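Local coordinates for protein hydrolase, isochorismatase family (Pseudomonas putida KT2440, PDB 4H17) that probably acts as a hydrolase of the isochorismatase family, built on a Rossmann-like alpha/beta fold, at residues P17-S22 against D125-G130; I66-H71 against E96-I101. One frame throughout, in Å; residues are numbered along the deposited sequence.

Contact 1: P17-S22 against D125-G130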
ATOM      1  N   PRO A  17       2.918  15.581  13.963  1.00 23.74           N
ATOM      2  CA  PRO A  17       4.294  15.971  13.675  1.00 20.84           C
ATOM      3  C   PRO A  17       5.216  14.805  13.297  1.00 18.64           C
ATOM      4  O   PRO A  17       4.969  13.671  13.698  1.00 23.16           O
ATOM      5  CB  PRO A  17       4.791  16.570  14.992  1.00 21.36           C
ATOM      6  CG  PRO A  17       3.596  16.729  15.851  1.00 28.91           C
ATOM      7  CD  PRO A  17       2.576  15.744  15.382  1.00 28.80           C
ATOM      8  N   PRO A  18       6.292  15.095  12.555  1.00 19.03           N
ATOM      9  CA  PRO A  18       7.271  14.039  12.341  1.00 15.90           C
ATOM     10  C   PRO A  18       7.901  13.566  13.630  1.00 16.53           C
ATOM     11  O   PRO A  18       7.976  14.298  14.625  1.00 18.32           O
ATOM     12  CB  PRO A  18       8.305  14.662  11.415  1.00 18.26           C
ATOM     13  CG  PRO A  18       8.056  16.142  11.473  1.00 21.04           C
ATOM     14  CD  PRO A  18       6.600  16.287  11.749  1.00 18.08           C
ATOM     15  N   ALA A  19       8.388  12.330  13.594  1.00 16.80           N
ATOM     16  CA  ALA A  19       8.955  11.699  14.788  1.00 16.26           C
ATOM     17  C   ALA A  19      10.214  12.423  15.182  1.00 16.35           C
ATOM     18  O   ALA A  19      10.948  12.924  14.323  1.00 18.95           O
ATOM     19  CB  ALA A  19       9.309  10.248  14.511  1.00 13.35           C
ATOM     20  N   LYS A  20      10.476  12.460  16.479  0.50 18.04           N
ATOM     21  CA  LYS A  20      11.789  12.861  16.979  0.50 20.20           C
ATOM     22  C   LYS A  20      12.462  11.541  17.296  0.50 20.44           C
ATOM     23  O   LYS A  20      11.873  10.702  17.980  0.50 18.89           O
ATOM     24  CB  LYS A  20      11.677  13.722  18.246  0.50 21.86           C
ATOM     25  CG  LYS A  20      11.111  15.129  18.072  0.50 22.74           C
ATOM     26  CD  LYS A  20      12.032  16.035  17.269  0.50 26.30           C
ATOM     27  CE  LYS A  20      12.133  17.413  17.893  0.50 27.72           C
ATOM     28  NZ  LYS A  20      10.784  18.034  17.969  0.50 25.12           N
ATOM     29  N   LEU A  21      13.686  11.355  16.809  1.00 20.28           N
ATOM     30  CA  LEU A  21      14.449  10.124  17.069  1.00 18.81           C
ATOM     31  C   LEU A  21      14.465   9.788  18.575  1.00 20.62           C
ATOM     32  O   LEU A  21      14.357   8.631  18.966  1.00 16.12           O
ATOM     33  CB  LEU A  21      15.867  10.241  16.517  1.00 19.11           C
ATOM     34  CG  LEU A  21      16.751   9.012  16.685  1.00 19.96           C
ATOM     35  CD1 LEU A  21      16.055   7.767  16.115  1.00 20.07           C
ATOM     36  CD2 LEU A  21      18.107   9.242  16.030  1.00 26.20           C
ATOM     37  N   SER A  22      14.557  10.824  19.413  1.00 20.04           N
ATOM     38  CA  SER A  22      14.632  10.684  20.854  1.00 20.65           C
ATOM     39  C   SER A  22      13.403  10.052  21.480  1.00 18.66           C
ATOM     40  O   SER A  22      13.489   9.537  22.608  1.00 23.42           O
ATOM     41  CB  SER A  22      14.892  12.049  21.497  1.00 21.96           C
ATOM     42  OG  SER A  22      13.849  12.974  21.254  1.00 21.67           O
ATOM     43  N   ASP A 125       5.615   6.425  18.002  1.00 19.11           N
ATOM     44  CA  ASP A 125       6.389   6.957  16.874  1.00 13.87           C
ATOM     45  C   ASP A 125       7.457   5.995  16.332  1.00 13.95           C
ATOM     46  O   ASP A 125       8.401   5.587  17.006  1.00 15.81           O
ATOM     47  CB  ASP A 125       7.091   8.286  17.203  1.00 17.25           C
ATOM     48  CG  ASP A 125       6.133   9.476  17.330  1.00 24.04           C
ATOM     49  OD1 ASP A 125       5.517   9.858  16.318  1.00 29.04           O
ATOM     50  OD2 ASP A 125       6.091  10.141  18.372  1.00 25.63           O
ATOM     51  N   LEU A 126       7.291   5.689  15.055  1.00 13.42           N
ATOM     52  CA  LEU A 126       8.168   4.797  14.318  1.00 12.41           C
ATOM     53  C   LEU A 126       8.843   5.549  13.197  1.00 13.69           C
ATOM     54  O   LEU A 126       8.204   6.238  12.425  1.00 13.59           O
ATOM     55  CB  LEU A 126       7.390   3.625  13.716  1.00 12.92           C
ATOM     56  CG  LEU A 126       6.416   2.848  14.607  1.00 13.80           C
ATOM     57  CD1 LEU A 126       5.701   1.784  13.788  1.00 12.42           C
ATOM     58  CD2 LEU A 126       7.091   2.284  15.849  1.00 14.72           C
ATOM     59  N   ILE A 127      10.161   5.403  13.124  1.00 13.08           N
ATOM     60  CA  ILE A 127      10.946   5.884  12.007  1.00 14.54           C
ATOM     61  C   ILE A 127      11.247   4.640  11.162  1.00 13.70           C
ATOM     62  O   ILE A 127      11.804   3.649  11.680  1.00 14.50           O
ATOM     63  CB  ILE A 127      12.231   6.608  12.452  1.00 13.42           C
ATOM     64  CG1 ILE A 127      11.855   7.862  13.259  1.00 13.05           C
ATOM     65  CG2 ILE A 127      13.084   6.963  11.242  1.00 13.87           C
ATOM     66  CD1 ILE A 127      12.971   8.437  14.084  1.00 14.71           C
ATOM     67  N   VAL A 128      10.838   4.703   9.898  1.00 11.49           N
ATOM     68  CA  VAL A 128      10.910   3.601   8.970  1.00 11.15           C
ATOM     69  C   VAL A 128      11.768   3.867   7.749  1.00 12.40           C
ATOM     70  O   VAL A 128      11.667   4.921   7.119  1.00 12.75           O
ATOM     71  CB  VAL A 128       9.492   3.213   8.505  1.00 13.27           C
ATOM     72  CG1 VAL A 128       9.513   2.017   7.585  1.00 12.14           C
ATOM     73  CG2 VAL A 128       8.545   2.939   9.657  1.00 13.77           C
ATOM     74  N   CYS A 129      12.629   2.906   7.424  1.00 11.89           N
ATOM     75  CA  CYS A 129      13.421   3.015   6.227  1.00 12.76           C
ATOM     76  C   CYS A 129      13.565   1.612   5.633  1.00 12.23           C
ATOM     77  O   CYS A 129      13.147   0.644   6.271  1.00 12.39           O
ATOM     78  CB  CYS A 129      14.780   3.639   6.554  1.00 15.48           C
ATOM     79  SG  CYS A 129      15.791   2.681   7.705  1.00 14.85           S
ATOM     80  N   GLY A 130      14.158   1.551   4.449  1.00 11.54           N
ATOM     81  CA  GLY A 130      14.488   0.281   3.782  1.00 14.40           C
ATOM     82  C   GLY A 130      13.785   0.054   2.461  1.00 13.08           C
ATOM     83  O   GLY A 130      13.442   1.000   1.735  1.00 14.09           O
TER
HETATM   84  O   HOH W   1       8.260  12.002  18.379  1.00 23.57           O

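Contact 2: I66-H71 against E96-I101. With SO4 (sulfate ion), chain E; SO4 (sulfate ion), chain C.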
ATOM      1  N   ILE A  66      16.060  -0.409  18.106  1.00 12.59           N
ATOM      2  CA  ILE A  66      16.287  -0.591  16.701  1.00 12.46           C
ATOM      3  C   ILE A  66      15.834  -1.985  16.298  1.00 12.83           C
ATOM      4  O   ILE A  66      16.235  -2.990  16.913  1.00 14.03           O
ATOM      5  CB  ILE A  66      17.789  -0.455  16.351  1.00 14.16           C
ATOM      6  CG1 ILE A  66      18.315   0.930  16.767  1.00 14.41           C
ATOM      7  CG2 ILE A  66      18.049  -0.771  14.883  1.00 14.74           C
ATOM      8  CD1 ILE A  66      19.830   1.037  16.812  1.00 20.65           C
ATOM      9  N   ILE A  67      15.011  -2.023  15.267  1.00 11.83           N
ATOM     10  CA  ILE A  67      14.422  -3.285  14.743  1.00 11.34           C
ATOM     11  C   ILE A  67      14.839  -3.484  13.296  1.00 11.87           C
ATOM     12  O   ILE A  67      14.638  -2.608  12.441  1.00 14.35           O
ATOM     13  CB  ILE A  67      12.911  -3.249  14.791  1.00 13.34           C
ATOM     14  CG1 ILE A  67      12.438  -3.114  16.233  1.00 14.51           C
ATOM     15  CG2 ILE A  67      12.369  -4.467  14.062  1.00 13.82           C
ATOM     16  CD1 ILE A  67      10.956  -2.807  16.402  1.00 16.57           C
ATOM     17  N   HIS A  68      15.520  -4.587  13.031  1.00 12.73           N
ATOM     18  CA  HIS A  68      15.905  -4.980  11.689  1.00 12.43           C
ATOM     19  C   HIS A  68      14.963  -6.089  11.197  1.00 11.82           C
ATOM     20  O   HIS A  68      14.783  -7.122  11.870  1.00 13.22           O
ATOM     21  CB  HIS A  68      17.328  -5.543  11.675  1.00 10.98           C
ATOM     22  CG  HIS A  68      18.355  -4.671  12.323  1.00 11.11           C
ATOM     23  ND1 HIS A  68      19.208  -3.877  11.587  1.00 11.85           N
ATOM     24  CD2 HIS A  68      18.693  -4.487  13.616  1.00 11.81           C
ATOM     25  CE1 HIS A  68      20.012  -3.223  12.409  1.00 12.78           C
ATOM     26  NE2 HIS A  68      19.733  -3.589  13.645  1.00 16.01           N
ATOM     27  N   VAL A  69      14.407  -5.883  10.023  1.00 11.11           N
ATOM     28  CA  VAL A  69      13.549  -6.855   9.367  1.00 12.92           C
ATOM     29  C   VAL A  69      14.272  -7.440   8.148  1.00 13.01           C
ATOM     30  O   VAL A  69      14.855  -6.674   7.389  1.00 12.46           O
ATOM     31  CB  VAL A  69      12.229  -6.167   8.945  1.00 13.26           C
ATOM     32  CG1 VAL A  69      11.356  -7.121   8.184  1.00 13.32           C
ATOM     33  CG2 VAL A  69      11.484  -5.580  10.149  1.00 17.46           C
ATOM     34  N   ARG A  70      14.182  -8.753   7.924  1.00 13.23           N
ATOM     35  CA  ARG A  70      14.650  -9.379   6.710  1.00 11.66           C
ATOM     36  C   ARG A  70      13.642 -10.380   6.196  1.00 10.61           C
ATOM     37  O   ARG A  70      12.825 -10.918   6.958  1.00 11.51           O
ATOM     38  CB  ARG A  70      15.950 -10.174   6.955  1.00 13.59           C
ATOM     39  CG  ARG A  70      17.188  -9.333   7.137  1.00 14.95           C
ATOM     40  CD  ARG A  70      18.435 -10.200   7.072  1.00 15.43           C
ATOM     41  NE  ARG A  70      18.576 -11.094   8.241  1.00 14.17           N
ATOM     42  CZ  ARG A  70      19.695 -11.797   8.515  1.00 11.77           C
ATOM     43  NH1 ARG A  70      20.725 -11.803   7.696  1.00 14.10           N
ATOM     44  NH2 ARG A  70      19.753 -12.534   9.623  1.00 12.63           N
ATOM     45  N   HIS A  71      13.754 -10.674   4.908  1.00 10.15           N
ATOM     46  CA  HIS A  71      13.025 -11.769   4.295  1.00  9.78           C
ATOM     47  C   HIS A  71      13.449 -13.102   4.875  1.00 12.39           C
ATOM     48  O   HIS A  71      14.654 -13.345   5.110  1.00 11.31           O
ATOM     49  CB  HIS A  71      13.275 -11.827   2.814  1.00 11.14           C
ATOM     50  CG  HIS A  71      12.585 -10.776   2.022  1.00 13.34           C
ATOM     51  ND1 HIS A  71      11.825 -11.054   0.912  1.00 14.66           N
ATOM     52  CD2 HIS A  71      12.574  -9.440   2.165  1.00 15.15           C
ATOM     53  CE1 HIS A  71      11.331  -9.933   0.430  1.00 15.40           C
ATOM     54  NE2 HIS A  71      11.813  -8.932   1.144  1.00 12.97           N
ATOM     55  N   GLU A  96      24.593  -6.323  19.092  1.00 15.05           N
ATOM     56  CA  GLU A  96      24.001  -6.934  20.277  1.00 15.52           C
ATOM     57  C   GLU A  96      22.999  -5.995  20.932  1.00 18.03           C
ATOM     58  O   GLU A  96      23.298  -4.842  21.114  1.00 18.39           O
ATOM     59  CB  GLU A  96      25.098  -7.293  21.295  1.00 18.99           C
ATOM     60  CG  GLU A  96      24.604  -8.080  22.499  1.00 22.11           C
ATOM     61  CD  GLU A  96      25.745  -8.513  23.399  1.00 27.87           C
ATOM     62  OE1 GLU A  96      26.535  -9.378  22.950  1.00 32.07           O
ATOM     63  OE2 GLU A  96      25.865  -7.973  24.520  1.00 27.05           O
ATOM     64  N   GLY A  97      21.821  -6.515  21.298  1.00 15.85           N
ATOM     65  CA  GLY A  97      20.763  -5.716  21.916  1.00 16.51           C
ATOM     66  C   GLY A  97      19.696  -5.229  20.951  1.00 13.67           C
ATOM     67  O   GLY A  97      18.644  -4.697  21.376  1.00 13.43           O
ATOM     68  N   GLU A  98      19.979  -5.335  19.657  1.00 13.82           N
ATOM     69  CA  GLU A  98      19.049  -4.913  18.641  1.00 14.54           C
ATOM     70  C   GLU A  98      18.149  -6.045  18.233  1.00 11.94           C
ATOM     71  O   GLU A  98      18.507  -7.197  18.322  1.00 14.03           O
ATOM     72  CB  GLU A  98      19.786  -4.311  17.476  1.00 13.20           C
ATOM     73  CG  GLU A  98      20.598  -3.097  17.916  1.00 13.53           C
ATOM     74  CD  GLU A  98      21.464  -2.481  16.844  1.00 13.59           C
ATOM     75  OE1 GLU A  98      21.510  -3.004  15.698  1.00 14.47           O
ATOM     76  OE2 GLU A  98      22.128  -1.477  17.178  1.00 15.23           O
ATOM     77  N   ILE A  99      16.939  -5.692  17.870  1.00 12.57           N
ATOM     78  CA  ILE A  99      15.913  -6.684  17.517  1.00 11.61           C
ATOM     79  C   ILE A  99      16.033  -7.053  16.030  1.00 13.55           C
ATOM     80  O   ILE A  99      16.233  -6.186  15.175  1.00 10.94           O
ATOM     81  CB  ILE A  99      14.543  -6.094  17.823  1.00 10.37           C
ATOM     82  CG1 ILE A  99      14.412  -5.901  19.322  1.00 11.15           C
ATOM     83  CG2 ILE A  99      13.429  -6.882  17.204  1.00 12.09           C
ATOM     84  CD1 ILE A  99      13.449  -4.833  19.696  1.00 10.43           C
ATOM     85  N   VAL A 100      15.883  -8.348  15.718  1.00 14.60           N
ATOM     86  CA  VAL A 100      15.997  -8.827  14.339  1.00 13.83           C
ATOM     87  C   VAL A 100      14.898  -9.831  14.065  1.00 15.04           C
ATOM     88  O   VAL A 100      14.765 -10.813  14.790  1.00 19.00           O
ATOM     89  CB  VAL A 100      17.383  -9.470  14.049  1.00 13.11           C
ATOM     90  CG1 VAL A 100      17.544  -9.774  12.565  1.00 14.01           C
ATOM     91  CG2 VAL A 100      18.528  -8.567  14.443  1.00 16.04           C
ATOM     92  N   ILE A 101      14.109  -9.559  13.044  0.65 12.67           N
ATOM     93  CA  ILE A 101      13.078 -10.480  12.644  0.65 12.65           C
ATOM     94  C   ILE A 101      13.146 -10.888  11.199  0.65 11.56           C
ATOM     95  O   ILE A 101      13.707 -10.184  10.316  0.65  9.59           O
ATOM     96  CB  ILE A 101      11.689  -9.918  12.962  0.65 12.76           C
ATOM     97  CG1 ILE A 101      11.451  -8.591  12.239  0.65 14.53           C
ATOM     98  CG2 ILE A 101      11.507  -9.757  14.483  0.65 14.48           C
ATOM     99  CD1 ILE A 101      10.023  -8.134  12.340  0.65 13.45           C
TER
HETATM  100  S   SO4 E 203      10.587 -14.273   0.707  1.00 16.44           S
HETATM  101  O1  SO4 E 203       9.485 -13.405   0.151  1.00 23.00           O
HETATM  102  O2  SO4 E 203      10.423 -15.607   0.044  1.00 23.50           O
HETATM  103  O3  SO4 E 203      10.645 -14.269   2.130  1.00 15.18           O
HETATM  104  O4  SO4 E 203      11.819 -13.712   0.097  1.00 15.21           O
HETATM  105  S   SO4 C 201      10.062  -6.308  -1.045  1.00 12.52           S
HETATM  106  O1  SO4 C 201      10.175  -7.001   0.257  1.00 13.34           O
HETATM  107  O2  SO4 C 201       9.707  -4.922  -0.869  1.00 12.17           O
HETATM  108  O3  SO4 C 201       8.960  -6.958  -1.794  1.00 13.45           O
HETATM  109  O4  SO4 C 201      11.261  -6.483  -1.884  1.00 12.97           O
HETATM  110  O   HOH W   2      16.892  -2.369  20.325  1.00 26.64           O
HETATM  111  O   HOH W   3      16.549 -11.734   9.943  1.00 22.36           O

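Contact 1: P17-S22 against D125-G130
A19 and L21 lie one after the other along the side chain of I127, the methyl of A19 near its middle and L21 at its tip. The CB of A19 sits 3.7 Å from CG1 of I127 and also leans on D125, CB to CB, at 4.0 Å. D125 and I127 project from the same face of the strand, with L126 between them turned the other way, so the small alanine rests across both. In I127, CG1 is anti to the carbonyl carbon (chi1 -63°) and the chain runs on extended, so CD1 reaches the loop. There CD1 meets CA of L21 at 3.7 Å and the CD1 methyl of L21 at 3.8 Å, the two side chains crossing at about a right angle. L21 leaves its backbone pointing away from the strand, yet its CA and CB lie against I127, and with CG anti to the backbone N (chi1 -178°) the CD1 branch reaches it as well.

The polar link is indirect: one water accepts from N of K20 at 3.0 Å and donates to OD2 of D125 at 2.9 Å. The other carboxylate oxygen, OD1, forms a salt bridge with R150, so the group is held from two sides and unlikely to turn easily. N of A19 is bound by the hydroxyl of T152, tying the loop to the next strand as well. L21 reaches A58 of helix 45-61, and I127 also touches A24 and L26. The arrangement belongs to the Rossmann-like fold: the approach to the first strand, 24-29, packs on the start of central parallel strand 125-131, to which 24-29 is itself hydrogen-bonded.

Contact 2: I66-H71 against E96-I101
I67, H68 and V69 pair in parallel register with I99, V100 and I101, the short strand axes 17° apart, through a ladder in which N of I99 binds O of I66 (3.0 Å), N of H68 binds O of I99 (2.8 Å), N of I101 binds O of H68 and N of R70 binds O of I101. On one face, I67 and I99 lie side by side, CG1 of the former 4.0 Å from CB of the latter. Beyond them CG2 of V69 meets CG1 of I101 at 3.7 Å; in the conformer described, one of two modelled, that CG1 stands between the backbone N and the carbonyl carbon (chi1 60°), which places it against V69 and near O of H68.

H68 points to the opposite face, where its NE2 donates to OE1 of E98 at 2.8 Å. The oxygen lies near the ring plane, yet the donor meets it from above the carboxylate, the two planes being 23° apart. The extended glutamate runs alongside I66, whose CD1 comes to 3.4 Å from OE2. OE2 also forms a salt bridge with R60, and OE1 accepts from N of L95, so the carboxylate is gripped at both oxygens. An alanine in place of H68 removes the ring donor, which would probably leave OE1 of E98 with less to hold it and open a gap beside L56.

At the far end, ND1 of H71 donates to O4 of the chain E sulfate at 2.8 Å and NE2 to O1 of the chain C sulfate at 2.7 Å, both ions at the ring edge and probably from the crystallisation liquor. Strand 99-103 is the outermost strand on this side of the sheet within the chain, and strand 66-71 joins it to 24-29. Helix 114-121 packs against I67 and I99, while helix 45-61 packs on I66 and H68 from the other face.

Both contacts involve the same parallel sheet, their centres about 16 Å apart and their nearest atoms about 6 Å, without touching. Strand 24-29 lies between them, flanked by 125-131 on the side of contact 1 and by 66-71 on the side of contact 2. Helix 45-61 is shared too, receiving L21 from contact 1 and I66 and H68 from contact 2. Both segments of contact 2 fall between those of contact 1 in sequence: the chain enters the sheet centrally, builds outward to the edge strand 99-103, then returns to the middle with 125-131. Contact 2 thus adds the edge strand, while contact 1 packs the lead-in to strand 24-29 on the central strand 125-131.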